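Local coordinates for sigma-54 interaction domain protein (Enterococcus faecalis, PDB 3GDW) that is of unknown function but carries, as the fragment described here, a mannose-type phosphotransferase IIA domain within a larger, probably ATP- and DNA-binding protein, at the interface of chains A and B. Residues are numbered along the deposited sequence; one frame, centred on the assembly and turned at random. Chains: chain A/B, Sigma-54 interaction domain protein.

Contacts 1 and 2 are neighbouring patches of one two-fold interface, with the centres of their C-alpha atoms about 8 Å apart. Both combine the segment around residue 95 with the helix that starts at residue 114. In contact 1, B:Met95 reaches A:Val128; in contact 2, A:Met95 reaches B:Val128, so the same pair is met from both sides. The side chains do not repeat exactly: the two selenomethionines differ in chi1 (-139° in A:Met95 against -56° in B:Met95), and the two copies of Phe125 are also turned differently. These side chains thus depart from the two-fold symmetry, and together the patches probably hold a IIA-domain dimer.

Contact 1: the interface of chains A and B. Residues chain A 96-97, 99, 128; chain B 95-96.
B:Met95 meets A:Ser97, A:Met99 and A:Val128 from a backbone in the left-handed helical region (phi 63°, psi 30°), whereas A:Ser97 is extended and directly precedes helix 98-109. B:Met95 is a selenomethionine and buries 62 Å² against chain A, more than any other residue of the patch. Its CG lies beside the backbone N, opposite the carbonyl carbon (chi1 -56°), and the chain bends again at chi2 and chi3. These bends bring its methyl group between the side chains of A:Met99 and A:Val128. The methyl CE of B:Met95 touches the selenium SE of A:Met99 at 3.4 Å. The two selenium atoms are farther apart, B:Met95 SE to A:Met99 SE being 4.0 Å, and the side chains pass at an oblique angle.

Another flank of B:Met95 is met by A:Val128, whose CG1 branch makes the closer contact. A:Val128 CG1 approaches B:Met95 CG to 3.5 Å, slightly tighter than usual van der Waals separation. The same branch lies 3.8 Å from the methyl CE of B:Met95, and the two side chains cross at about a right angle.

Polar linkage runs beside this apolar cluster. The hydroxyl OG of A:Ser97 lies 2.6 Å from water 1, which in turn is 2.9 Å from the carbonyl O of B:Met95, and these two distances make a bridge from side chain to main chain across the interface. The two partners subtend roughly a right angle at the water. Close by, A:Ser97 CB packs against the carbonyl O of B:Thr96 at 3.3 Å.

The patch fits the selenomethionine of one subunit between two helices of the other, and a water bridge links the adjoining loops; it probably helps to hold the IIA domains together as a dimer.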
ATOM      1  N   THR A  96       3.566   3.007   0.101  1.00 20.79           N
ATOM      2  CA  THR A  96       3.425   2.298  -1.146  1.00 21.01           C
ATOM      3  C   THR A  96       2.170   1.425  -1.134  1.00 20.60           C
ATOM      4  O   THR A  96       1.883   0.764  -0.134  1.00 20.42           O
ATOM      5  CB  THR A  96       4.700   1.486  -1.425  1.00 21.21           C
ATOM      6  OG1 THR A  96       5.758   2.415  -1.713  1.00 21.96           O
ATOM      7  CG2 THR A  96       4.498   0.564  -2.614  1.00 20.30           C
ATOM      8  N   SER A  97       1.389   1.495  -2.212  1.00 19.68           N
ATOM      9  CA  SER A  97       0.256   0.581  -2.433  1.00 18.88           C
ATOM     10  C   SER A  97       0.361  -0.007  -3.822  1.00 18.18           C
ATOM     11  O   SER A  97       1.231   0.380  -4.591  1.00 17.53           O
ATOM     12  CB  SER A  97      -1.072   1.334  -2.295  1.00 18.37           C
ATOM     13  OG  SER A  97      -1.110   2.445  -3.180  1.00 20.27           O
HETATM   14  N   MSE A  99      -1.134   0.338  -6.733  0.33 18.27           N
HETATM   15  CA  MSE A  99      -1.050   1.224  -7.887  0.33 19.46           C
HETATM   16  C   MSE A  99       0.292   1.953  -7.997  0.33 19.14           C
HETATM   17  O   MSE A  99       0.725   2.277  -9.105  0.33 19.40           O
HETATM   18  CB  MSE A  99      -2.199   2.221  -7.900  0.33 19.60           C
HETATM   19  CG  MSE A  99      -1.903   3.403  -8.777  0.33 22.77           C
HETATM   20 SE   MSE A  99      -3.459   4.500  -9.091  0.33 31.38          SE
HETATM   21  CE  MSE A  99      -2.589   6.234  -8.902  0.33 27.29           C
ATOM     22  N   VAL A 128      -5.083  11.433  -6.460  1.00 24.47           N
ATOM     23  CA  VAL A 128      -6.022  10.426  -5.995  1.00 24.80           C
ATOM     24  C   VAL A 128      -6.440  10.720  -4.563  1.00 24.70           C
ATOM     25  O   VAL A 128      -7.617  10.588  -4.232  1.00 24.15           O
ATOM     26  CB  VAL A 128      -5.442   8.997  -6.121  1.00 25.13           C
ATOM     27  CG1 VAL A 128      -6.377   7.988  -5.496  1.00 25.64           C
ATOM     28  CG2 VAL A 128      -5.226   8.660  -7.610  1.00 25.97           C
TER
HETATM   29  N   MSE B  95      -5.860   3.525  -2.050  1.00 22.58           N
HETATM   30  CA  MSE B  95      -4.412   3.762  -1.927  1.00 21.48           C
HETATM   31  C   MSE B  95      -3.920   3.326  -0.545  1.00 20.57           C
HETATM   32  O   MSE B  95      -2.989   3.894  -0.000  1.00 19.59           O
HETATM   33  CB  MSE B  95      -4.052   5.239  -2.235  1.00 21.66           C
HETATM   34  CG  MSE B  95      -4.519   5.746  -3.592  1.00 22.58           C
HETATM   35 SE   MSE B  95      -3.629   4.859  -5.110  0.50 25.11          SE
HETATM   36  CE  MSE B  95      -5.233   4.482  -6.184  1.00 31.99           C
ATOM     37  N   THR B  96      -4.590   2.328   0.024  1.00 20.28           N
ATOM     38  CA  THR B  96      -4.282   1.876   1.379  1.00 20.92           C
ATOM     39  C   THR B  96      -2.895   1.229   1.418  1.00 19.97           C
ATOM     40  O   THR B  96      -2.533   0.491   0.523  1.00 20.07           O
ATOM     41  CB  THR B  96      -5.324   0.875   1.886  1.00 20.77           C
ATOM     42  OG1 THR B  96      -6.619   1.484   1.869  1.00 23.18           O
ATOM     43  CG2 THR B  96      -5.017   0.486   3.314  1.00 23.60           C
TER
HETATM   44  O   HOH W   1      -0.683   4.576  -1.675  1.00 20.76           O

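Contact 2: the interface of chains A and B. Residues chain A 95, 125, 129, 133; chain B 125, 128-129.
The C-terminal helices of the two mannose-type IIA domains, 114-132 in chain A and 114-135 in chain B, meet here, together with the loop residue A:Met95. B:Phe125 lies at the centre and buries 60 Å² against chain A. Its CG is beside the backbone N (chi1 -86°), which sets the ring beside A:Met95, A:Val129 and A:Phe133, whereas the CG of A:Phe125 points opposite the backbone N (chi1 180°). The two phenyl rings meet through rim atoms, A:Phe125 CZ lying 3.8 Å from B:Phe125 CD1, with their planes inclined by about 30°. The CG2 branch of A:Val129 reaches B:Phe125 CD1 at 3.6 Å. Just past the end of the chain A helix, the ring of A:Phe133 brings CE2 to 3.9 Å from B:Phe125 CD2, the side chains crossing nearly perpendicularly.

The selenium of A:Met95 sits 3.9 Å above one face of the B:Phe125 ring, displaced toward the rim. From there its methyl CE continues to B:Val128 CG2 at 3.3 Å, a notably tight apolar contact. The two branches of B:Val128 divide the contact, CG2 going to that methyl and CG1 to the rim of the A:Phe125 ring, 3.6 Å from CE2. B:Val129 CG2 approaches the same CE2 of A:Phe125 at 3.8 Å, and the two Val129 side chains slide past each other in opposite directions.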
HETATM    1  N   MSE A  95       4.447   4.933   1.907  1.00 22.63           N
HETATM    2  CA  MSE A  95       3.030   4.589   1.840  1.00 22.67           C
HETATM    3  C   MSE A  95       2.697   3.921   0.503  1.00 21.31           C
HETATM    4  O   MSE A  95       1.727   4.234  -0.147  1.00 21.97           O
HETATM    5  CB  MSE A  95       2.124   5.794   2.168  1.00 23.26           C
HETATM    6  CG  MSE A  95       0.930   5.377   3.062  1.00 27.53           C
HETATM    7 SE   MSE A  95      -0.177   6.885   3.379  0.75 39.32          SE
HETATM    8  CE  MSE A  95       0.495   7.265   5.185  1.00 34.57           C
ATOM      9  N   PHE A 125      -0.299  10.227  -6.957  1.00 26.08           N
ATOM     10  CA  PHE A 125      -0.642   9.964  -5.575  1.00 25.29           C
ATOM     11  C   PHE A 125      -1.422  11.164  -5.016  1.00 25.22           C
ATOM     12  O   PHE A 125      -2.466  11.001  -4.389  1.00 25.49           O
ATOM     13  CB  PHE A 125       0.606   9.683  -4.760  1.00 24.49           C
ATOM     14  CG  PHE A 125       0.338   9.410  -3.316  1.00 23.92           C
ATOM     15  CD1 PHE A 125      -0.116   8.160  -2.891  1.00 25.32           C
ATOM     16  CD2 PHE A 125       0.544  10.406  -2.368  1.00 24.41           C
ATOM     17  CE1 PHE A 125      -0.356   7.919  -1.524  1.00 24.69           C
ATOM     18  CE2 PHE A 125       0.295  10.199  -1.017  1.00 22.92           C
ATOM     19  CZ  PHE A 125      -0.139   8.951  -0.583  1.00 26.61           C
ATOM     20  N   VAL A 129      -5.467  11.106  -3.731  1.00 25.11           N
ATOM     21  CA  VAL A 129      -5.743  11.569  -2.363  1.00 25.84           C
ATOM     22  C   VAL A 129      -6.775  12.701  -2.360  1.00 26.16           C
ATOM     23  O   VAL A 129      -7.784  12.624  -1.653  1.00 26.13           O
ATOM     24  CB  VAL A 129      -4.476  12.017  -1.608  1.00 25.32           C
ATOM     25  CG1 VAL A 129      -4.865  12.788  -0.331  1.00 26.34           C
ATOM     26  CG2 VAL A 129      -3.656  10.821  -1.238  1.00 25.57           C
ATOM     27  N   PHE A 133     -10.668  12.470  -0.791  1.00 24.14           N
ATOM     28  CA  PHE A 133     -11.132  13.243   0.352  1.00 25.02           C
ATOM     29  C   PHE A 133     -11.880  14.522  -0.023  1.00 25.77           C
ATOM     30  O   PHE A 133     -12.181  15.339   0.843  1.00 25.76           O
ATOM     31  CB  PHE A 133      -9.968  13.499   1.307  1.00 24.57           C
ATOM     32  CG  PHE A 133      -9.406  12.244   1.895  1.00 24.81           C
ATOM     33  CD1 PHE A 133     -10.151  11.504   2.794  1.00 22.21           C
ATOM     34  CD2 PHE A 133      -8.134  11.795   1.537  1.00 24.61           C
ATOM     35  CE1 PHE A 133      -9.659  10.340   3.331  1.00 25.89           C
ATOM     36  CE2 PHE A 133      -7.625  10.642   2.079  1.00 24.12           C
ATOM     37  CZ  PHE A 133      -8.392   9.898   2.973  1.00 25.25           C
TER
ATOM     38  N   PHE B 125      -2.693  10.610   5.143  1.00 19.70           N
ATOM     39  CA  PHE B 125      -2.472  10.800   3.725  1.00 20.30           C
ATOM     40  C   PHE B 125      -1.908  12.205   3.478  1.00 20.98           C
ATOM     41  O   PHE B 125      -0.901  12.337   2.780  1.00 20.03           O
ATOM     42  CB  PHE B 125      -3.745  10.543   2.911  1.00 19.88           C
ATOM     43  CG  PHE B 125      -3.951   9.087   2.547  1.00 21.34           C
ATOM     44  CD1 PHE B 125      -3.273   8.513   1.472  1.00 22.76           C
ATOM     45  CD2 PHE B 125      -4.800   8.298   3.279  1.00 22.20           C
ATOM     46  CE1 PHE B 125      -3.462   7.164   1.133  1.00 21.88           C
ATOM     47  CE2 PHE B 125      -5.002   6.958   2.946  1.00 19.43           C
ATOM     48  CZ  PHE B 125      -4.331   6.394   1.870  1.00 22.09           C
ATOM     49  N   VAL B 128       1.741  12.656   4.209  1.00 22.75           N
ATOM     50  CA  VAL B 128       2.568  12.047   3.169  1.00 22.48           C
ATOM     51  C   VAL B 128       2.631  12.885   1.885  1.00 22.38           C
ATOM     52  O   VAL B 128       3.679  12.948   1.239  1.00 22.33           O
ATOM     53  CB  VAL B 128       2.102  10.590   2.844  1.00 21.97           C
ATOM     54  CG1 VAL B 128       2.786  10.053   1.548  1.00 23.31           C
ATOM     55  CG2 VAL B 128       2.439   9.700   4.004  1.00 21.65           C
ATOM     56  N   VAL B 129       1.507  13.483   1.502  1.00 22.61           N
ATOM     57  CA  VAL B 129       1.448  14.351   0.327  1.00 23.38           C
ATOM     58  C   VAL B 129       2.454  15.490   0.505  1.00 23.96           C
ATOM     59  O   VAL B 129       3.216  15.838  -0.415  1.00 23.41           O
ATOM     60  CB  VAL B 129       0.012  14.880   0.113  1.00 23.26           C
ATOM     61  CG1 VAL B 129      -0.044  16.025  -0.924  1.00 22.22           C
ATOM     62  CG2 VAL B 129      -0.904  13.718  -0.280  1.00 22.91           C
TER